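Local coordinates for protein PHOX (Pseudomonas fluorescens, PDB 4A9V) that catalyses the hydrolysis of phosphate monoesters as an alkaline phosphatase, with a complex iron-calcium cofactor that carries out phosphotransfer chemistry, at residues G29-V34 with T577-G582; S152-G157 with R264-R269; H158-T163 with E242-G247. All coordinates share one frame; numbering follows the deposited sequence. Where two conformers were deposited one is given.

Contact 1: G29-V34 with T577-G582; sequences GYKSSV and TREDGG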
# COMPACT_ATOMS: atom_id res chain seq x y z
N GLY A 29 4.18 13.75 -25.98
CA GLY A 29 5.41 14.30 -25.45
C GLY A 29 5.98 13.56 -24.26
O GLY A 29 6.99 13.96 -23.70
N TYR A 30 5.34 12.44 -23.89
CA TYR A 30 5.78 11.61 -22.77
C TYR A 30 6.28 10.26 -23.27
O TYR A 30 5.82 9.75 -24.29
CB TYR A 30 4.63 11.39 -21.78
CG TYR A 30 4.42 12.58 -20.87
CD1 TYR A 30 3.62 13.65 -21.25
CD2 TYR A 30 5.04 12.64 -19.63
CE1 TYR A 30 3.46 14.75 -20.42
CE2 TYR A 30 4.85 13.71 -18.78
CZ TYR A 30 4.05 14.75 -19.17
OH TYR A 30 3.91 15.82 -18.32
N LYS A 31 7.20 9.66 -22.52
CA LYS A 31 7.71 8.35 -22.85
C LYS A 31 7.90 7.52 -21.59
O LYS A 31 7.88 8.05 -20.48
CB LYS A 31 9.02 8.44 -23.63
CG LYS A 31 10.11 9.22 -22.93
CD LYS A 31 11.31 9.41 -23.85
CE LYS A 31 12.29 10.44 -23.28
NZ LYS A 31 12.88 10.00 -21.99
N SER A 32 7.98 6.21 -21.78
CA SER A 32 8.15 5.28 -20.68
C SER A 32 9.24 4.27 -21.00
O SER A 32 9.50 3.97 -22.16
CB SER A 32 6.84 4.54 -20.37
OG SER A 32 6.46 3.69 -21.43
N SER A 33 9.91 3.83 -19.94
CA SER A 33 10.95 2.82 -20.02
C SER A 33 10.80 1.89 -18.82
O SER A 33 10.43 2.33 -17.75
CB SER A 33 12.33 3.49 -19.98
OG SER A 33 13.36 2.59 -20.34
N VAL A 34 11.16 0.62 -18.99
CA VAL A 34 11.20 -0.30 -17.86
C VAL A 34 12.45 -0.04 -17.03
O VAL A 34 13.56 -0.13 -17.54
CB VAL A 34 11.20 -1.76 -18.33
CG1 VAL A 34 11.40 -2.69 -17.14
CG2 VAL A 34 9.91 -2.09 -19.06
N THR A 577 8.94 9.95 -18.35
CA THR A 577 9.63 11.21 -18.55
C THR A 577 8.97 11.99 -19.69
O THR A 577 8.21 11.44 -20.48
CB THR A 577 11.12 10.99 -18.89
OG1 THR A 577 11.22 10.12 -20.03
CG2 THR A 577 11.87 10.37 -17.71
N ARG A 578 9.30 13.27 -19.78
CA ARG A 578 8.98 14.09 -20.95
C ARG A 578 10.12 14.05 -21.96
O ARG A 578 11.29 14.20 -21.61
CB ARG A 578 8.70 15.54 -20.53
CG ARG A 578 7.33 15.73 -19.90
CD ARG A 578 7.22 17.03 -19.12
NE ARG A 578 7.53 18.20 -19.93
CZ ARG A 578 7.21 19.45 -19.61
NH1 ARG A 578 6.56 19.71 -18.49
NH2 ARG A 578 7.57 20.44 -20.41
N GLU A 579 9.75 13.98 -23.24
CA GLU A 579 10.72 14.09 -24.33
C GLU A 579 11.50 15.39 -24.25
O GLU A 579 12.69 15.42 -24.56
CB GLU A 579 10.01 13.97 -25.68
CG GLU A 579 9.37 12.60 -25.91
CD GLU A 579 8.38 12.59 -27.06
OE1 GLU A 579 8.23 13.62 -27.74
OE2 GLU A 579 7.75 11.53 -27.28
N ASP A 580 10.86 16.46 -23.79
CA ASP A 580 11.50 17.77 -23.71
C ASP A 580 12.22 18.02 -22.38
O ASP A 580 12.84 19.07 -22.20
CB ASP A 580 10.49 18.88 -23.96
CG ASP A 580 9.48 19.03 -22.84
OD1 ASP A 580 9.67 18.41 -21.77
OD2 ASP A 580 8.51 19.81 -23.01
N GLY A 581 12.31 16.99 -21.54
CA GLY A 581 13.16 17.05 -20.35
C GLY A 581 12.56 17.82 -19.19
O GLY A 581 13.22 18.03 -18.17
N GLY A 582 11.30 18.21 -19.31
CA GLY A 582 10.65 19.02 -18.29
C GLY A 582 10.01 18.23 -17.16
O GLY A 582 10.12 17.00 -17.09
O HOH W 1 7.86 16.62 -23.86
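A strand from near the start of the chain, 30-37, lies antiparallel along the last strand, 572-578, the kind of N-to-C "velcro" closure known from beta-propellers. Lys31 and Thr577 form the hydrogen-bonded pair: Lys31 N donates to Thr577 O at 2.9 Å, nearly along the C=O axis, and Thr577 N returns a bond to Lys31 O at 3.0 Å. Just beyond, where the register runs into a type I turn from Arg578 to Gly581, Glu579 N reaches Gly29 O at 2.8 Å, from above the carbonyl plane. Gly29 O also accepts from a water that in turn takes the N-H of Asp580, so the turn is tied twice to one carbonyl. Glycine suits position 29 because, at its positive phi, a CB would be jammed against the preceding carbonyl. On the face of Lys31 and Thr577, the lysine chain bends at its last torsion (chi4 64°) so that NZ donates a hydrogen bond to Thr577 OG1 at 2.6 Å. On the other face Tyr30 and Arg578, the non-hydrogen-bonded pair, run side by side. Methylene CG of Arg578 sits over one face of the tyrosine ring, toward its rim, 3.4 Å from Tyr30 CE2, a CH-pi contact. The phenol OH is bonded to Gly585 N beyond the turn. Arg578 grips Asp580 side-on, NE to OD1 and NH2 to OD2, each oxygen using its syn lone pair; NH1 of the arginine goes to the carbonyls of Ile583 and of His587 in the C-terminal histidine tag, and Asp580 OD2 is also bonded to His588 ND1. Asp580 OD1 serves a second donor in an Asx turn, met from above the carboxylate plane by Gly582 N at 3.0 Å.

Contact 2: S152-G157 with R264-R269; sequences SGPAAG and RTALGR. With EDO (1,2-ethanediol), chain P; EDO (1,2-ethanediol), chain M.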
# COMPACT_ATOMS: atom_id res chain seq x y z
N SER A 152 9.71 -4.79 17.84
CA SER A 152 9.91 -3.79 18.88
C SER A 152 8.59 -3.13 19.25
O SER A 152 7.54 -3.42 18.66
CB SER A 152 10.93 -2.75 18.43
OG SER A 152 11.47 -2.05 19.56
N GLY A 153 8.63 -2.26 20.24
CA GLY A 153 7.43 -1.55 20.70
C GLY A 153 6.72 -2.35 21.79
O GLY A 153 7.22 -3.38 22.25
N PRO A 154 5.54 -1.88 22.19
CA PRO A 154 4.95 -2.40 23.42
C PRO A 154 4.59 -3.88 23.36
O PRO A 154 4.46 -4.51 24.41
CB PRO A 154 3.70 -1.54 23.59
CG PRO A 154 4.07 -0.24 22.96
CD PRO A 154 4.90 -0.62 21.76
N ALA A 155 4.33 -4.41 22.17
CA ALA A 155 3.92 -5.81 22.05
C ALA A 155 5.11 -6.76 21.92
O ALA A 155 4.92 -7.96 22.00
CB ALA A 155 2.95 -5.99 20.90
N ALA A 156 6.31 -6.24 21.73
CA ALA A 156 7.49 -7.10 21.69
C ALA A 156 7.61 -7.89 22.99
O ALA A 156 7.47 -7.33 24.08
CB ALA A 156 8.75 -6.27 21.46
N GLY A 157 7.81 -9.19 22.87
CA GLY A 157 8.01 -10.04 24.04
C GLY A 157 6.73 -10.47 24.74
O GLY A 157 6.78 -11.16 25.75
N ARG A 264 7.18 -2.45 14.02
CA ARG A 264 6.91 -1.37 14.95
C ARG A 264 5.51 -1.53 15.55
O ARG A 264 4.52 -1.02 15.02
CB ARG A 264 7.06 -0.02 14.25
CG ARG A 264 8.47 0.27 13.77
CD ARG A 264 9.45 0.40 14.93
NE ARG A 264 10.78 0.78 14.47
CZ ARG A 264 11.86 0.84 15.26
NH1 ARG A 264 11.75 0.61 16.56
NH2 ARG A 264 13.03 1.13 14.74
N THR A 265 5.42 -2.27 16.65
CA THR A 265 4.11 -2.66 17.18
C THR A 265 3.30 -1.49 17.75
O THR A 265 2.08 -1.60 17.86
CB THR A 265 4.19 -3.81 18.20
OG1 THR A 265 4.91 -3.40 19.37
CG2 THR A 265 4.84 -5.04 17.58
N ALA A 266 3.93 -0.36 18.07
CA ALA A 266 3.18 0.80 18.54
C ALA A 266 2.20 1.33 17.50
O ALA A 266 1.27 2.05 17.84
CB ALA A 266 4.11 1.91 19.00
N LEU A 267 2.42 1.00 16.23
CA LEU A 267 1.57 1.48 15.15
C LEU A 267 0.38 0.55 14.88
O LEU A 267 -0.48 0.86 14.06
CB LEU A 267 2.38 1.71 13.86
CG LEU A 267 3.13 3.04 13.76
CD1 LEU A 267 4.14 3.24 14.89
CD2 LEU A 267 3.81 3.15 12.41
N GLY A 268 0.27 -0.53 15.66
CA GLY A 268 -0.93 -1.37 15.64
C GLY A 268 -0.89 -2.47 14.58
O GLY A 268 -0.14 -2.37 13.60
N ARG A 269 -1.69 -3.50 14.80
CA ARG A 269 -1.78 -4.64 13.90
C ARG A 269 -3.13 -4.64 13.19
O ARG A 269 -4.18 -4.61 13.84
CB ARG A 269 -1.61 -5.95 14.68
CG ARG A 269 -1.84 -7.20 13.85
CD ARG A 269 -1.38 -8.43 14.60
NE ARG A 269 -1.87 -9.66 14.00
CZ ARG A 269 -3.06 -10.21 14.26
NH1 ARG A 269 -3.91 -9.62 15.09
NH2 ARG A 269 -3.41 -11.32 13.63
C1 EDO P . 10.69 -2.30 22.30
O1 EDO P . 10.26 -3.23 23.38
C2 EDO P . 9.89 -1.00 22.41
O2 EDO P . 10.30 -0.23 23.54
C1 EDO M . 15.34 0.58 10.65
O1 EDO M . 16.22 1.70 10.74
C2 EDO M . 14.46 0.54 11.90
O2 EDO M . 14.95 1.49 12.84
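Thr265 OG1 is held by two hydrogen bonds: it donates to Ser152 O at 2.7 Å and accepts from Ala155 N at 3.0 Å. The acceptor is itself doubly used, for Ser152 O also takes the backbone N-H of Thr265 at 3.1 Å. The hydroxyl meets this carbonyl in its plane, on a lone pair, while the amide comes from above the plane, so the two donors do not compete for one direction. OG1 reaches both partners because it lies between the backbone N and the carbonyl carbon (chi1 65°), the crowded position that a beta-branched threonine tolerates. An alanine here would remove OG1 and CG2, which would probably leave Ser152 O with the backbone bond alone and deprive Ala155 N of its partner, loosening the type I turn from Gly153 to Ala156. Glycine fits at 153, since a CB there would clash with Thr265 OG1. Around the hydroxyl the residues are small and apolar: Ala155 CB rests 3.7 Å from Thr265 CB, and Pro154 CD lies 3.8 Å from Ala266 CB. Ser152 and Arg264 point to the same side of the sheet, where Asp320 binds the serine hydroxyl and the NH1 of the arginine, whose NE is paired with Glu251. Ser152 and Arg264 also form a parallel bridge, joining the ends of strands 148-152 and 262-264 in a mixed six-stranded sheet; the contact fastens together the turns that leave these two neighbours, a parallel pairing within a beta-propeller protein otherwise built largely of antiparallel sheets.

Contact 3: H158-T163 with E242-G247; sequences HELMKT and ELNRHG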
# COMPACT_ATOMS: atom_id res chain seq x y z
N HIS A 158 5.58 -10.08 24.21
CA HIS A 158 4.31 -10.47 24.83
C HIS A 158 4.07 -11.94 24.65
O HIS A 158 4.47 -12.53 23.65
CB HIS A 158 3.16 -9.68 24.22
CG HIS A 158 1.89 -9.74 25.02
ND1 HIS A 158 0.94 -10.67 24.80
CD2 HIS A 158 1.46 -8.98 26.11
CE1 HIS A 158 -0.07 -10.48 25.68
NE2 HIS A 158 0.26 -9.46 26.48
N GLU A 159 3.31 -12.53 25.57
CA GLU A 159 2.90 -13.93 25.45
C GLU A 159 2.28 -14.25 24.08
O GLU A 159 2.56 -15.30 23.50
CB GLU A 159 1.91 -14.28 26.55
CG GLU A 159 2.57 -14.55 27.90
CD GLU A 159 3.64 -15.63 27.83
OE1 GLU A 159 3.28 -16.81 27.60
OE2 GLU A 159 4.79 -15.34 28.21
N LEU A 160 1.45 -13.35 23.56
CA LEU A 160 0.77 -13.58 22.29
C LEU A 160 1.71 -13.57 21.08
O LEU A 160 1.33 -13.95 19.98
CB LEU A 160 -0.32 -12.54 22.06
CG LEU A 160 -1.56 -12.67 22.94
CD1 LEU A 160 -2.48 -11.48 22.73
CD2 LEU A 160 -2.28 -13.98 22.66
N MET A 161 2.94 -13.12 21.30
CA MET A 161 3.93 -12.99 20.24
C MET A 161 4.99 -14.08 20.30
O MET A 161 5.94 -14.08 19.52
CB MET A 161 4.61 -11.62 20.30
CG MET A 161 3.64 -10.46 20.22
SD MET A 161 2.83 -10.28 18.61
CE MET A 161 4.09 -9.35 17.74
N LYS A 162 4.84 -15.01 21.24
CA LYS A 162 5.77 -16.12 21.40
C LYS A 162 5.28 -17.35 20.65
O LYS A 162 4.09 -17.67 20.66
CB LYS A 162 5.94 -16.45 22.88
CG LYS A 162 6.57 -15.33 23.70
CD LYS A 162 6.60 -15.66 25.18
CE LYS A 162 7.25 -14.54 25.97
NZ LYS A 162 7.32 -14.86 27.43
N THR A 163 6.21 -18.07 20.02
CA THR A 163 5.90 -19.31 19.33
C THR A 163 6.93 -20.36 19.73
O THR A 163 7.94 -20.05 20.36
CB THR A 163 5.98 -19.13 17.81
OG1 THR A 163 7.32 -18.76 17.47
CG2 THR A 163 5.01 -18.06 17.33
N GLU A 242 1.78 -17.34 15.39
CA GLU A 242 2.44 -16.76 14.23
C GLU A 242 1.54 -15.73 13.55
O GLU A 242 2.04 -14.74 13.02
CB GLU A 242 2.90 -17.83 13.23
CG GLU A 242 3.77 -17.29 12.10
CD GLU A 242 5.14 -16.82 12.53
OE1 GLU A 242 5.51 -17.01 13.71
OE2 GLU A 242 5.87 -16.26 11.67
N LEU A 243 0.22 -15.91 13.62
CA LEU A 243 -0.71 -14.93 13.06
C LEU A 243 -0.51 -13.54 13.67
O LEU A 243 -0.84 -12.53 13.04
CB LEU A 243 -2.15 -15.40 13.28
CG LEU A 243 -3.20 -14.75 12.38
CD1 LEU A 243 -3.08 -15.26 10.95
CD2 LEU A 243 -4.60 -14.96 12.92
N ASN A 244 -0.06 -13.49 14.92
CA ASN A 244 0.09 -12.22 15.63
C ASN A 244 1.37 -11.48 15.27
O ASN A 244 1.50 -10.29 15.58
CB ASN A 244 0.03 -12.44 17.13
CG ASN A 244 -1.28 -13.01 17.58
OD1 ASN A 244 -2.32 -12.75 16.98
ND2 ASN A 244 -1.25 -13.82 18.63
N ARG A 245 2.30 -12.17 14.62
CA ARG A 245 3.63 -11.64 14.36
C ARG A 245 3.73 -11.03 12.95
O ARG A 245 4.82 -10.64 12.52
CB ARG A 245 4.67 -12.74 14.59
CG ARG A 245 4.80 -13.09 16.08
CD ARG A 245 5.03 -14.56 16.35
NE ARG A 245 6.22 -15.09 15.69
CZ ARG A 245 7.45 -14.95 16.15
NH1 ARG A 245 7.68 -14.32 17.29
NH2 ARG A 245 8.47 -15.45 15.46
N HIS A 246 2.57 -10.84 12.33
CA HIS A 246 2.42 -10.21 11.03
C HIS A 246 1.20 -9.33 11.06
O HIS A 246 0.36 -9.44 11.97
CB HIS A 246 2.32 -11.27 9.93
CG HIS A 246 3.48 -12.22 9.92
ND1 HIS A 246 4.66 -11.89 9.35
CD2 HIS A 246 3.67 -13.41 10.59
CE1 HIS A 246 5.56 -12.87 9.62
NE2 HIS A 246 4.95 -13.79 10.39
N GLY A 247 1.11 -8.41 10.10
CA GLY A 247 0.12 -7.34 10.14
C GLY A 247 0.63 -6.05 10.76
O GLY A 247 -0.16 -5.27 11.32
O HOH W 2 7.30 -18.90 14.67
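Two hydrogen bonds join the loops, each spending a side-chain N-H on a backbone carbonyl of the 3-10 turn 159-161. Asn244 ND2 reaches Leu160 O at 2.9 Å, straight (168°), on a lone pair and within the plane of its own amide. Arg245 NH1 meets Met161 O at 2.8 Å, nearly along the C=O axis but tilted out of the guanidinium plane. The charged groups fix the long arginine chain, which bends at chi2 and chi3. Its NE bonds Glu242 OE1 at 2.8 Å in a salt bridge, while NH1 and NH2 find further partners in Asp166 and Lys171 O. Glu242 OE2 accepts from His246 NE2 and is paired with Arg233. A water also links Glu242 OE1 to Thr163 OG1, which is bonded to Asp166 N.

Packing completes the contact. Thr163 comes tip to tip with Arg245: its OG1 lies over the centre of one guanidinium face, and CG2 is 3.6 Å from Arg245 CD. Met161, flexible enough to fold at chi2 and chi3, brings SD to 3.3 Å from Asn244 O, with CE near the same oxygen and SD also against Asn244 CB. The 3-10 turn 159-161 thus docks against the end of a second 3-10 segment, at 242-244, and the arginine that follows it, polar side chains of one taking carbonyls of the other, in a buried loop-to-loop junction beside strands 148-152 and 171-173 of the mixed sheet.

Overall arrangement
Contacts 2 and 3 form one neighbourhood, their centres about 10 Å apart, whereas contact 1 lies across the centre of the chain, about 43 Å from contact 2 and 47 Å from contact 3 between centres. The join between contacts 2 and 3 runs through Arg269, whose NH2 bonds Leu243 O at 2.9 Å, and through packing of Ala155 O against Met161 CG at 3.3 Å. Along the chain they are nested: contact 3 lies within the loop closed by contact 2, and both within the one closed by contact 1. All three lie away from the cofactor site, where Glu273 and Glu387 serve both the diiron group and calcium, consistent with a place in the scaffold.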